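Local coordinates for protein lysyl oxidase (Pichia pastoris, PDB 1W7C) that probably oxidises primary amines, including the side-chain amine of peptidyl lysine, using copper and a topaquinone cofactor formed within its own chain, at residues A[15-21]-A[309-313]; A[363-369]-A[430-435]; A[370-374]-A[722-726]; A[378-384]-A[396-402]. The contacts are given in a common frame with arbitrary orientation. Where two conformers were deposited one is given. Residue numbers count along the deposited sequence, not the author numbering.

Contact 1: A[15-21]-A[309-313]; sequences APKTNIW and FYTSW
An irregular loop, 15-21, lies along the extended strand 309-313, with Asn-19 abreast of Tyr-310 (CA atoms 6.7 Å apart) and Trp-21 abreast of Ser-312 (6.0 Å). Asn-19 (chi1 t) works both ways: its ND2 donates to Thr-311 O at 2.9 Å and to Glu-299 O, while its OD1 accepts from Trp-21 N at 3.0 Å, forming an Asx turn. Ser-312 OG (chi1 t) donates to Trp-21 O at 2.7 Å. One residue before these links, Tyr-310 (chi1 m) points at the loop. Tyr-310 OH lies 3.0 Å from Lys-17 N and 3.2 Å from Lys-17 O, and Tyr-310 CE2 4.0 Å from Ala-15 CB. Trp-21 (chi1 m) sets CZ3 over one face of the tyrosine ring, 3.5 Å from Tyr-310 CD1; its NE1 is satisfied by Tyr-333 OH. Side-chain-to-backbone hydrogen bonds thus fasten the loop before helix 26-39 to the large enzyme-domain sheet, as structural packing. Helix 65-73 covers the loop through Tyr-71 and Leu-72, and strand 309-313 pairs with 301-304 and 318-326.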
# COMPACT_ATOMS: atom_id res chain seq x y z
N ALA A 15 -3.51 1.18 33.99
CA ALA A 15 -4.62 1.37 33.08
C ALA A 15 -5.68 2.22 33.77
O ALA A 15 -5.82 2.15 35.02
CB ALA A 15 -5.20 0.06 32.70
N PRO A 16 -6.37 3.07 33.01
CA PRO A 16 -7.47 3.87 33.57
C PRO A 16 -8.58 3.04 34.22
O PRO A 16 -9.19 3.48 35.19
CB PRO A 16 -8.01 4.62 32.34
CG PRO A 16 -6.86 4.68 31.42
CD PRO A 16 -6.10 3.40 31.61
N LYS A 17 -8.85 1.88 33.65
CA LYS A 17 -9.91 0.99 34.10
C LYS A 17 -9.43 -0.45 34.01
O LYS A 17 -8.32 -0.71 33.54
CB LYS A 17 -11.15 1.19 33.25
CG LYS A 17 -11.76 2.58 33.35
CD LYS A 17 -12.63 2.73 34.60
CE LYS A 17 -13.17 4.15 34.82
NZ LYS A 17 -14.43 4.19 35.69
N THR A 18 -10.24 -1.39 34.47
CA THR A 18 -10.00 -2.82 34.35
C THR A 18 -10.27 -3.28 32.91
O THR A 18 -11.24 -2.82 32.28
CB THR A 18 -10.99 -3.57 35.29
OG1 THR A 18 -10.66 -3.27 36.65
CG2 THR A 18 -10.83 -5.08 35.19
N ASN A 19 -9.49 -4.23 32.44
CA ASN A 19 -9.75 -4.83 31.16
C ASN A 19 -10.89 -5.84 31.26
O ASN A 19 -10.69 -7.05 31.53
CB ASN A 19 -8.47 -5.46 30.67
CG ASN A 19 -8.62 -5.99 29.21
OD1 ASN A 19 -9.71 -6.29 28.72
ND2 ASN A 19 -7.49 -6.11 28.55
N ILE A 20 -12.10 -5.34 31.04
CA ILE A 20 -13.32 -6.12 31.15
C ILE A 20 -13.54 -7.07 29.97
O ILE A 20 -14.52 -7.80 29.94
CB ILE A 20 -14.54 -5.17 31.33
CG1 ILE A 20 -14.60 -4.11 30.20
CG2 ILE A 20 -14.44 -4.49 32.70
CD1 ILE A 20 -15.89 -3.35 30.14
N TRP A 21 -12.61 -7.03 29.01
CA TRP A 21 -12.68 -7.89 27.84
C TRP A 21 -11.68 -9.04 27.91
O TRP A 21 -11.63 -9.83 26.97
CB TRP A 21 -12.45 -7.06 26.55
CG TRP A 21 -13.27 -5.83 26.48
CD1 TRP A 21 -14.54 -5.74 26.02
CD2 TRP A 21 -12.91 -4.52 26.91
NE1 TRP A 21 -14.99 -4.44 26.11
CE2 TRP A 21 -14.01 -3.68 26.69
CE3 TRP A 21 -11.76 -3.97 27.49
CZ2 TRP A 21 -13.98 -2.33 26.94
CZ3 TRP A 21 -11.73 -2.63 27.77
CH2 TRP A 21 -12.84 -1.82 27.51
N PHE A 309 -5.13 1.89 24.49
CA PHE A 309 -6.05 0.81 24.14
C PHE A 309 -5.80 -0.41 25.02
O PHE A 309 -4.73 -0.54 25.58
CB PHE A 309 -5.99 0.41 22.65
CG PHE A 309 -4.62 0.01 22.17
CD1 PHE A 309 -3.80 0.95 21.55
CD2 PHE A 309 -4.10 -1.27 22.39
CE1 PHE A 309 -2.51 0.62 21.14
CE2 PHE A 309 -2.81 -1.61 21.95
CZ PHE A 309 -2.03 -0.67 21.34
N TYR A 310 -6.79 -1.28 25.07
CA TYR A 310 -6.67 -2.59 25.69
C TYR A 310 -6.67 -3.64 24.62
O TYR A 310 -7.34 -3.51 23.59
CB TYR A 310 -7.86 -2.86 26.62
CG TYR A 310 -8.06 -1.86 27.73
CD1 TYR A 310 -8.77 -0.69 27.50
CD2 TYR A 310 -7.65 -2.12 29.02
CE1 TYR A 310 -8.98 0.23 28.52
CE2 TYR A 310 -7.86 -1.19 30.05
CZ TYR A 310 -8.54 -0.04 29.79
OH TYR A 310 -8.74 0.87 30.81
N THR A 311 -5.94 -4.73 24.88
CA THR A 311 -6.02 -5.90 24.00
C THR A 311 -6.73 -7.07 24.70
O THR A 311 -6.81 -7.14 25.92
CB THR A 311 -4.62 -6.41 23.57
OG1 THR A 311 -3.95 -6.90 24.72
CG2 THR A 311 -3.77 -5.30 22.92
N SER A 312 -7.29 -7.92 23.89
CA SER A 312 -7.94 -9.14 24.31
C SER A 312 -7.60 -10.23 23.33
O SER A 312 -7.32 -9.95 22.17
CB SER A 312 -9.47 -8.93 24.38
OG SER A 312 -10.09 -10.12 24.82
N TRP A 313 -7.66 -11.48 23.79
CA TRP A 313 -7.29 -12.63 22.96
C TRP A 313 -8.36 -13.70 23.03
O TRP A 313 -8.82 -14.07 24.13
CB TRP A 313 -5.97 -13.21 23.49
CG TRP A 313 -5.39 -14.23 22.57
CD1 TRP A 313 -5.63 -15.59 22.57
CD2 TRP A 313 -4.46 -13.99 21.51
NE1 TRP A 313 -4.91 -16.19 21.57
CE2 TRP A 313 -4.19 -15.23 20.90
CE3 TRP A 313 -3.81 -12.84 21.02
CZ2 TRP A 313 -3.30 -15.36 19.85
CZ3 TRP A 313 -2.90 -12.98 19.98
CH2 TRP A 313 -2.67 -14.22 19.39

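Contact 2: A[363-369]-A[430-435]; sequences VGNRFSL and RFISTI
Val-363 and Leu-369 are the feet of a loop that arches over the end of strand 430-433 and beyond it: Val-363 CA is 5.8 Å from Ser-433 CA, and Leu-369 CA 6.9 Å from Ile-432 CA. At the first end Val-363 (chi1 t) is a two-pronged knob, with CG1 at the edge of the Phe-431 ring (3.9 Å to CE2) and CG2 against Ile-435 CD1 (4.0 Å); Ser-433 OG (chi1 t) donates to Val-363 O at 2.8 Å. At the other end Leu-369 (m, t) places CD2 3.8 Å from Ile-432 CG1. Arg-366 (chi1 m, chi2 m) folds over the strand terminus, its CD 3.1 Å from Thr-434 O and one guanidinium face over Ile-435 CG2, and its NE bonds to Gly-362 O. Phe-367 turns its ring edge to Thr-434 O (CE1 at 3.8 Å).

Waters 2, 3 and 4 fill the hollow beneath the arch: water 2 accepts from Phe-367 N (2.9 Å) and Thr-434 N (3.0 Å) and donates to Ile-432 O (2.8 Å), and waters 3 and 4 lie between Phe-367 O and Ile-432 O. Outside it, water 1 bridges Arg-366 NH1 and Thr-434 O. The chain beyond Ile-435 leads to the topaquinone at position 438, and the Ile-435 side chain is about 4 Å from that of Asp-358, the predicted proton acceptor, as part of the surround of a copper amine oxidase active site.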
# COMPACT_ATOMS: atom_id res chain seq x y z
N VAL A 363 -7.80 -19.17 14.98
CA VAL A 363 -6.70 -18.28 14.61
C VAL A 363 -5.81 -17.99 15.84
O VAL A 363 -4.62 -17.70 15.70
CB VAL A 363 -7.29 -16.95 14.02
CG1 VAL A 363 -6.22 -15.94 13.69
CG2 VAL A 363 -8.15 -17.23 12.78
N GLY A 364 -6.38 -18.10 17.05
CA GLY A 364 -5.73 -17.74 18.30
C GLY A 364 -5.14 -18.90 19.09
O GLY A 364 -4.77 -18.72 20.26
N ASN A 365 -5.05 -20.06 18.47
CA ASN A 365 -4.54 -21.27 19.13
C ASN A 365 -3.34 -21.86 18.43
O ASN A 365 -3.17 -23.08 18.39
CB ASN A 365 -5.66 -22.32 19.27
CG ASN A 365 -6.24 -22.73 17.94
OD1 ASN A 365 -5.88 -22.18 16.89
ND2 ASN A 365 -7.19 -23.68 17.98
N ARG A 366 -2.46 -20.98 17.94
CA ARG A 366 -1.31 -21.38 17.14
C ARG A 366 -0.00 -21.17 17.89
O ARG A 366 0.12 -21.55 19.07
CB ARG A 366 -1.41 -20.69 15.75
CG ARG A 366 -2.74 -20.99 15.07
CD ARG A 366 -2.94 -22.47 14.74
NE ARG A 366 -4.31 -22.75 14.44
CZ ARG A 366 -4.76 -23.96 14.11
NH1 ARG A 366 -3.91 -24.96 13.88
NH2 ARG A 366 -6.04 -24.16 14.01
N PHE A 367 1.02 -20.64 17.21
CA PHE A 367 2.39 -20.75 17.70
C PHE A 367 2.95 -19.42 18.17
O PHE A 367 2.41 -18.37 17.87
CB PHE A 367 3.33 -21.23 16.59
CG PHE A 367 2.97 -22.56 15.99
CD1 PHE A 367 2.10 -22.64 14.90
CD2 PHE A 367 3.60 -23.73 16.44
CE1 PHE A 367 1.81 -23.86 14.32
CE2 PHE A 367 3.31 -24.96 15.85
CZ PHE A 367 2.43 -25.02 14.78
N SER A 368 4.07 -19.48 18.88
CA SER A 368 4.81 -18.29 19.32
C SER A 368 5.47 -17.58 18.12
O SER A 368 5.75 -18.21 17.08
CB SER A 368 5.90 -18.68 20.32
OG SER A 368 5.36 -19.22 21.50
N LEU A 369 5.75 -16.30 18.31
CA LEU A 369 6.57 -15.49 17.40
C LEU A 369 8.05 -15.82 17.59
O LEU A 369 8.50 -16.07 18.69
CB LEU A 369 6.34 -14.00 17.69
CG LEU A 369 4.96 -13.48 17.39
CD1 LEU A 369 4.68 -12.20 18.15
CD2 LEU A 369 4.79 -13.28 15.92
N ARG A 430 1.74 -6.82 16.38
CA ARG A 430 1.66 -7.94 15.45
C ARG A 430 1.36 -9.27 16.15
O ARG A 430 1.83 -9.51 17.27
CB ARG A 430 3.01 -8.10 14.73
CG ARG A 430 3.21 -9.41 14.01
CD ARG A 430 4.51 -9.47 13.21
NE ARG A 430 4.42 -8.62 12.03
CZ ARG A 430 5.28 -7.71 11.66
NH1 ARG A 430 6.39 -7.50 12.36
NH2 ARG A 430 5.06 -6.98 10.59
N PHE A 431 0.60 -10.11 15.46
CA PHE A 431 0.68 -11.54 15.75
C PHE A 431 0.65 -12.29 14.44
O PHE A 431 0.24 -11.73 13.40
CB PHE A 431 -0.35 -12.03 16.78
CG PHE A 431 -1.70 -12.33 16.23
CD1 PHE A 431 -2.59 -11.31 15.97
CD2 PHE A 431 -2.09 -13.63 15.98
CE1 PHE A 431 -3.85 -11.59 15.49
CE2 PHE A 431 -3.38 -13.91 15.51
CZ PHE A 431 -4.23 -12.91 15.24
N ILE A 432 1.11 -13.53 14.48
CA ILE A 432 1.15 -14.37 13.29
C ILE A 432 0.46 -15.69 13.63
O ILE A 432 0.78 -16.34 14.63
CB ILE A 432 2.64 -14.63 12.89
CG1 ILE A 432 3.26 -13.32 12.41
CG2 ILE A 432 2.65 -15.71 11.80
CD1 ILE A 432 4.76 -13.41 12.07
N SER A 433 -0.51 -16.04 12.81
CA SER A 433 -1.22 -17.30 12.92
C SER A 433 -0.86 -18.23 11.77
O SER A 433 -1.22 -17.99 10.62
CB SER A 433 -2.73 -17.00 12.92
OG SER A 433 -3.46 -18.17 13.24
N THR A 434 -0.14 -19.30 12.11
CA THR A 434 0.16 -20.34 11.15
C THR A 434 -0.89 -21.42 11.33
O THR A 434 -0.94 -22.11 12.35
CB THR A 434 1.55 -20.94 11.37
OG1 THR A 434 2.56 -19.91 11.29
CG2 THR A 434 1.81 -21.95 10.27
N ILE A 435 -1.79 -21.52 10.35
CA ILE A 435 -2.90 -22.45 10.37
C ILE A 435 -2.64 -23.48 9.29
O ILE A 435 -2.91 -23.26 8.10
CB ILE A 435 -4.24 -21.73 10.13
CG1 ILE A 435 -4.37 -20.54 11.13
CG2 ILE A 435 -5.39 -22.71 10.32
CD1 ILE A 435 -5.66 -19.75 10.96
O HOH W 1 -1.32 -24.80 12.52
O HOH W 2 1.26 -19.13 14.72
O HOH W 3 3.24 -16.51 15.98
O HOH W 4 0.00 -17.21 17.49

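Contact 3: A[370-374]-A[722-726]; sequences VPGYD and EPNFE
Pro-371, the residue most covered here, packs against Pro-723, Asn-724 and Phe-725 of the C-terminal loop. Its CA-to-CB bond points at that loop, and CB lies 4.0 Å from Pro-723 CB, 3.3 Å from Asn-724 OD1 and 4.3 Å from Phe-725 CD2. The CA pairs closest in register are Pro-371 with Phe-725 (5.7 Å) and Gly-372 with Pro-723 (5.6 Å). Pro-371 (phi/psi -55/145) and Gly-372 (81/-28) form the corners of a turn close to type II, closed by a weak bond from Tyr-373 N to Val-370 O (3.3 Å); Asp-374 N also donates to Val-370 O (2.9 Å), and Asp-374 OD2 accepts from Val-370 N at 2.9 Å.

Phe-725 (chi1 m) slides its ring under this turn, with CE2 3.2 Å from Pro-371 O and 4.0 Å from Tyr-373 CE1, at the edge of the tyrosine ring. Pro-723 packs CG 4.0 Å from Gly-372 CA, where a CB would clash. Asn-724 is the centre of an inverse gamma turn that brings Phe-725 into place. Trp-706 and Phe-708 of the second subunit meet the Phe-725 ring, and Asp-374 forms a salt bridge with Arg-412 of that subunit. With no polar bond between the two loops, their fit depends on proline and aromatic surfaces, and the same aromatic patch carries on into the dimer interface.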
# COMPACT_ATOMS: atom_id res chain seq x y z
N VAL A 370 8.80 -15.79 16.49
CA VAL A 370 10.27 -16.00 16.49
C VAL A 370 10.94 -14.66 16.72
O VAL A 370 10.91 -13.79 15.84
CB VAL A 370 10.74 -16.61 15.18
CG1 VAL A 370 12.24 -16.78 15.20
CG2 VAL A 370 9.97 -17.96 14.91
N PRO A 371 11.57 -14.48 17.87
CA PRO A 371 12.24 -13.21 18.16
C PRO A 371 13.26 -12.83 17.09
O PRO A 371 13.93 -13.70 16.52
CB PRO A 371 12.95 -13.48 19.52
CG PRO A 371 12.10 -14.53 20.16
CD PRO A 371 11.70 -15.41 19.02
N GLY A 372 13.37 -11.53 16.85
CA GLY A 372 14.34 -10.96 15.93
C GLY A 372 13.92 -11.03 14.47
O GLY A 372 14.34 -10.18 13.69
N TYR A 373 13.11 -12.03 14.11
CA TYR A 373 12.75 -12.29 12.73
C TYR A 373 11.29 -11.94 12.46
O TYR A 373 10.96 -11.20 11.54
CB TYR A 373 13.02 -13.75 12.39
CG TYR A 373 14.51 -14.04 12.27
CD1 TYR A 373 15.27 -14.32 13.39
CD2 TYR A 373 15.15 -13.97 11.04
CE1 TYR A 373 16.63 -14.53 13.27
CE2 TYR A 373 16.52 -14.20 10.91
CZ TYR A 373 17.25 -14.47 12.04
OH TYR A 373 18.59 -14.75 12.00
N ASP A 374 10.40 -12.48 13.28
CA ASP A 374 8.99 -12.17 13.14
C ASP A 374 8.65 -10.75 13.58
O ASP A 374 7.71 -10.15 13.04
CB ASP A 374 8.09 -13.15 13.89
CG ASP A 374 7.93 -14.49 13.20
OD1 ASP A 374 8.10 -14.60 11.96
OD2 ASP A 374 7.63 -15.49 13.89
N GLU A 722 21.24 -9.21 21.67
CA GLU A 722 20.71 -10.47 21.18
C GLU A 722 19.23 -10.60 21.51
O GLU A 722 18.84 -10.37 22.65
CB GLU A 722 21.52 -11.63 21.79
CG GLU A 722 21.16 -12.99 21.19
CD GLU A 722 21.94 -14.14 21.79
OE1 GLU A 722 22.97 -13.89 22.45
OE2 GLU A 722 21.53 -15.29 21.58
N PRO A 723 18.40 -10.95 20.53
CA PRO A 723 17.01 -11.27 20.79
C PRO A 723 16.87 -12.38 21.82
O PRO A 723 17.78 -13.17 22.01
CB PRO A 723 16.50 -11.75 19.41
CG PRO A 723 17.39 -11.04 18.45
CD PRO A 723 18.74 -11.03 19.10
N ASN A 724 15.68 -12.43 22.41
CA ASN A 724 15.28 -13.46 23.38
C ASN A 724 14.99 -14.84 22.76
O ASN A 724 13.92 -15.40 22.99
CB ASN A 724 14.08 -12.96 24.22
CG ASN A 724 12.90 -12.46 23.37
OD1 ASN A 724 13.07 -11.78 22.35
ND2 ASN A 724 11.69 -12.78 23.82
N PHE A 725 15.93 -15.39 21.99
CA PHE A 725 15.65 -16.63 21.25
C PHE A 725 15.33 -17.78 22.21
O PHE A 725 14.57 -18.69 21.88
CB PHE A 725 16.85 -17.07 20.39
CG PHE A 725 17.25 -16.09 19.31
CD1 PHE A 725 18.53 -15.54 19.32
CD2 PHE A 725 16.39 -15.77 18.24
CE1 PHE A 725 18.94 -14.66 18.32
CE2 PHE A 725 16.81 -14.92 17.23
CZ PHE A 725 18.08 -14.36 17.28
N GLU A 726 15.93 -17.75 23.39
CA GLU A 726 15.73 -18.81 24.39
C GLU A 726 14.27 -18.95 24.85
O GLU A 726 13.89 -20.01 25.35
CB GLU A 726 16.66 -18.59 25.61
CG GLU A 726 16.25 -17.43 26.53
CD GLU A 726 16.60 -16.05 25.99
OE1 GLU A 726 17.32 -15.96 24.97
OE2 GLU A 726 16.14 -15.04 26.58

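Contact 4: A[378-384]-A[396-402]; sequences TAGYFTT and TLSYCVF. With NAG (2-acetamido-2-deoxy-beta-D-glucopyranose), chain T.
Phe-382 lays its CB over the face of the Tyr-399 ring, 3.5 Å from the centroid in a CH-pi contact; the two rings are nearly parallel (20°) but slid apart, with centroids 5.2 Å from each other. Phe-382 is chi1 m and Tyr-399 chi1 p. They belong to antiparallel strands 380-384 and 398-402, whose axes approach to 4.7 Å at 151°. Gly-380 and Val-401 form a hydrogen-bonded pair, N to O at 2.9 Å in both directions, and Phe-382 N donates to Tyr-399 O at 3.0 Å. Ser-398 N (2.9 Å) and, weakly, Tyr-399 N (3.5 Å) both donate to Phe-382 O, a classic beta bulge at Ser-398, whose phi/psi is -78/-40. Beyond it Thr-384 OG1 and Ser-398 OG share a 2.7 Å hydrogen bond, and water 5 links Thr-383 OG1 with Leu-397 N. On the opposite face from Phe-382, Tyr-381 (chi1 m) meets Leu-397 CG and Cys-400, with CE2 3.6 Å from Cys-400 CB. Thr-383 CG2 is 3.6 Å from O5 of the attached NAG. This hairpin pairs along strand 391-405 with strand 418-433; Cys-400 is disulfide-bonded to Cys-375, and Phe-302 of strand 301-304 packs edge-to-face on Phe-382.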
# COMPACT_ATOMS: atom_id res chain seq x y z
N THR A 378 13.72 -5.05 19.16
CA THR A 378 13.27 -4.07 20.15
C THR A 378 11.83 -4.34 20.61
O THR A 378 11.30 -3.60 21.44
CB THR A 378 13.27 -2.68 19.56
OG1 THR A 378 12.52 -2.73 18.33
CG2 THR A 378 14.67 -2.20 19.20
N ALA A 379 11.20 -5.37 20.09
CA ALA A 379 9.80 -5.66 20.45
C ALA A 379 9.69 -6.15 21.89
O ALA A 379 10.60 -6.78 22.40
CB ALA A 379 9.21 -6.73 19.55
N GLY A 380 8.55 -5.87 22.50
CA GLY A 380 8.14 -6.54 23.71
C GLY A 380 7.08 -7.59 23.37
O GLY A 380 6.27 -7.42 22.48
N TYR A 381 7.09 -8.68 24.14
CA TYR A 381 6.23 -9.83 23.88
C TYR A 381 5.26 -10.08 25.02
O TYR A 381 5.59 -9.86 26.21
CB TYR A 381 7.09 -11.09 23.69
CG TYR A 381 7.82 -11.08 22.40
CD1 TYR A 381 9.10 -10.62 22.33
CD2 TYR A 381 7.20 -11.48 21.23
CE1 TYR A 381 9.78 -10.57 21.15
CE2 TYR A 381 7.86 -11.44 20.04
CZ TYR A 381 9.15 -10.98 19.99
OH TYR A 381 9.81 -10.92 18.79
N PHE A 382 4.08 -10.58 24.65
CA PHE A 382 2.97 -10.79 25.58
C PHE A 382 2.39 -12.18 25.50
O PHE A 382 2.33 -12.77 24.43
CB PHE A 382 1.89 -9.69 25.35
CG PHE A 382 2.44 -8.34 25.70
CD1 PHE A 382 3.15 -7.61 24.78
CD2 PHE A 382 2.40 -7.89 27.02
CE1 PHE A 382 3.79 -6.43 25.15
CE2 PHE A 382 3.03 -6.71 27.40
CZ PHE A 382 3.70 -5.97 26.46
N THR A 383 2.01 -12.69 26.67
CA THR A 383 1.47 -14.02 26.85
C THR A 383 -0.05 -13.93 26.88
O THR A 383 -0.63 -13.05 27.55
CB THR A 383 1.98 -14.57 28.19
OG1 THR A 383 3.41 -14.68 28.15
CG2 THR A 383 1.45 -15.97 28.43
N THR A 384 -0.69 -14.85 26.17
CA THR A 384 -2.13 -14.99 26.16
C THR A 384 -2.50 -16.45 26.44
O THR A 384 -1.63 -17.29 26.55
CB THR A 384 -2.74 -14.56 24.82
OG1 THR A 384 -2.21 -15.39 23.77
CG2 THR A 384 -2.36 -13.11 24.51
N THR A 396 3.26 -18.06 25.37
CA THR A 396 4.21 -16.97 25.46
C THR A 396 4.54 -16.53 24.04
O THR A 396 4.28 -17.22 23.04
CB THR A 396 5.48 -17.38 26.20
OG1 THR A 396 6.13 -18.39 25.45
CG2 THR A 396 5.10 -17.99 27.57
N LEU A 397 5.06 -15.32 23.96
CA LEU A 397 5.44 -14.72 22.68
C LEU A 397 4.26 -14.76 21.69
O LEU A 397 4.42 -14.96 20.49
CB LEU A 397 6.70 -15.37 22.12
CG LEU A 397 8.07 -14.97 22.77
CD1 LEU A 397 8.15 -14.84 24.27
CD2 LEU A 397 9.10 -15.87 22.19
N SER A 398 3.06 -14.51 22.20
CA SER A 398 1.83 -14.60 21.43
C SER A 398 1.58 -13.39 20.52
O SER A 398 1.12 -13.54 19.40
CB SER A 398 0.64 -14.78 22.38
OG SER A 398 -0.57 -14.84 21.69
N TYR A 399 1.87 -12.21 21.03
CA TYR A 399 1.87 -11.01 20.22
C TYR A 399 3.01 -10.13 20.64
O TYR A 399 3.56 -10.29 21.72
CB TYR A 399 0.52 -10.29 20.23
CG TYR A 399 0.08 -9.66 21.54
CD1 TYR A 399 0.36 -8.34 21.82
CD2 TYR A 399 -0.67 -10.37 22.45
CE1 TYR A 399 -0.11 -7.73 22.97
CE2 TYR A 399 -1.15 -9.77 23.62
CZ TYR A 399 -0.86 -8.45 23.88
OH TYR A 399 -1.32 -7.83 25.02
N CYS A 400 3.43 -9.24 19.75
CA CYS A 400 4.53 -8.33 20.04
C CYS A 400 4.11 -6.90 19.78
O CYS A 400 3.20 -6.63 18.98
CB CYS A 400 5.80 -8.66 19.22
SG CYS A 400 5.63 -8.23 17.45
N VAL A 401 4.81 -6.01 20.47
CA VAL A 401 4.62 -4.59 20.37
C VAL A 401 5.97 -3.93 20.13
O VAL A 401 6.92 -4.21 20.84
CB VAL A 401 4.00 -4.05 21.67
CG1 VAL A 401 3.79 -2.53 21.59
CG2 VAL A 401 2.68 -4.81 22.00
N PHE A 402 6.07 -3.08 19.11
CA PHE A 402 7.31 -2.41 18.80
C PHE A 402 7.09 -1.06 18.15
O PHE A 402 6.07 -0.82 17.50
CB PHE A 402 8.25 -3.27 17.92
CG PHE A 402 7.71 -3.59 16.54
CD1 PHE A 402 6.89 -4.68 16.35
CD2 PHE A 402 8.07 -2.81 15.44
CE1 PHE A 402 6.41 -5.01 15.09
CE2 PHE A 402 7.59 -3.14 14.17
CZ PHE A 402 6.77 -4.23 14.00
C1 NAG T . 1.52 -18.07 31.59
C2 NAG T . 1.52 -18.51 33.07
C3 NAG T . 1.95 -17.37 33.99
C4 NAG T . 3.30 -16.83 33.53
C5 NAG T . 3.25 -16.50 32.02
C6 NAG T . 4.63 -16.06 31.51
C7 NAG T . 0.12 -20.28 33.96
C8 NAG T . -1.00 -20.50 34.94
N2 NAG T . 0.24 -19.04 33.50
O3 NAG T . 2.07 -17.80 35.33
O4 NAG T . 3.64 -15.70 34.31
O5 NAG T . 2.84 -17.66 31.31
O6 NAG T . 5.50 -17.18 31.52
O7 NAG T . 0.85 -21.22 33.63
O HOH W 5 5.25 -13.65 26.31

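Overall arrangement
Contacts 1, 2 and 4 reach one large sheet and meet at Trp-313: its NE1 is 2.9 Å from Gly-364 O of contact 2, its CH2 is 3.5 Å from Phe-431 CD2, and the same CH2 is 3.2 Å from Ser-398 OG of contact 4. Thr-311 OG1 and Tyr-399 OH, 2.8 Å apart, also join contacts 1 and 4. Contact 2 lies closest to the catalytic centre, Ile-435 being about 12 Å from the copper by nearest side-chain approach. Leu-369 N and Leu-397 O, 2.9 Å apart, join contacts 2 and 4, and after Leu-369 the chain runs straight on into contact 3. Tyr-381 OH, 3.4 Å from Pro-371 CA, connects contacts 3 and 4. Contacts 2 and 3 also touch the second subunit.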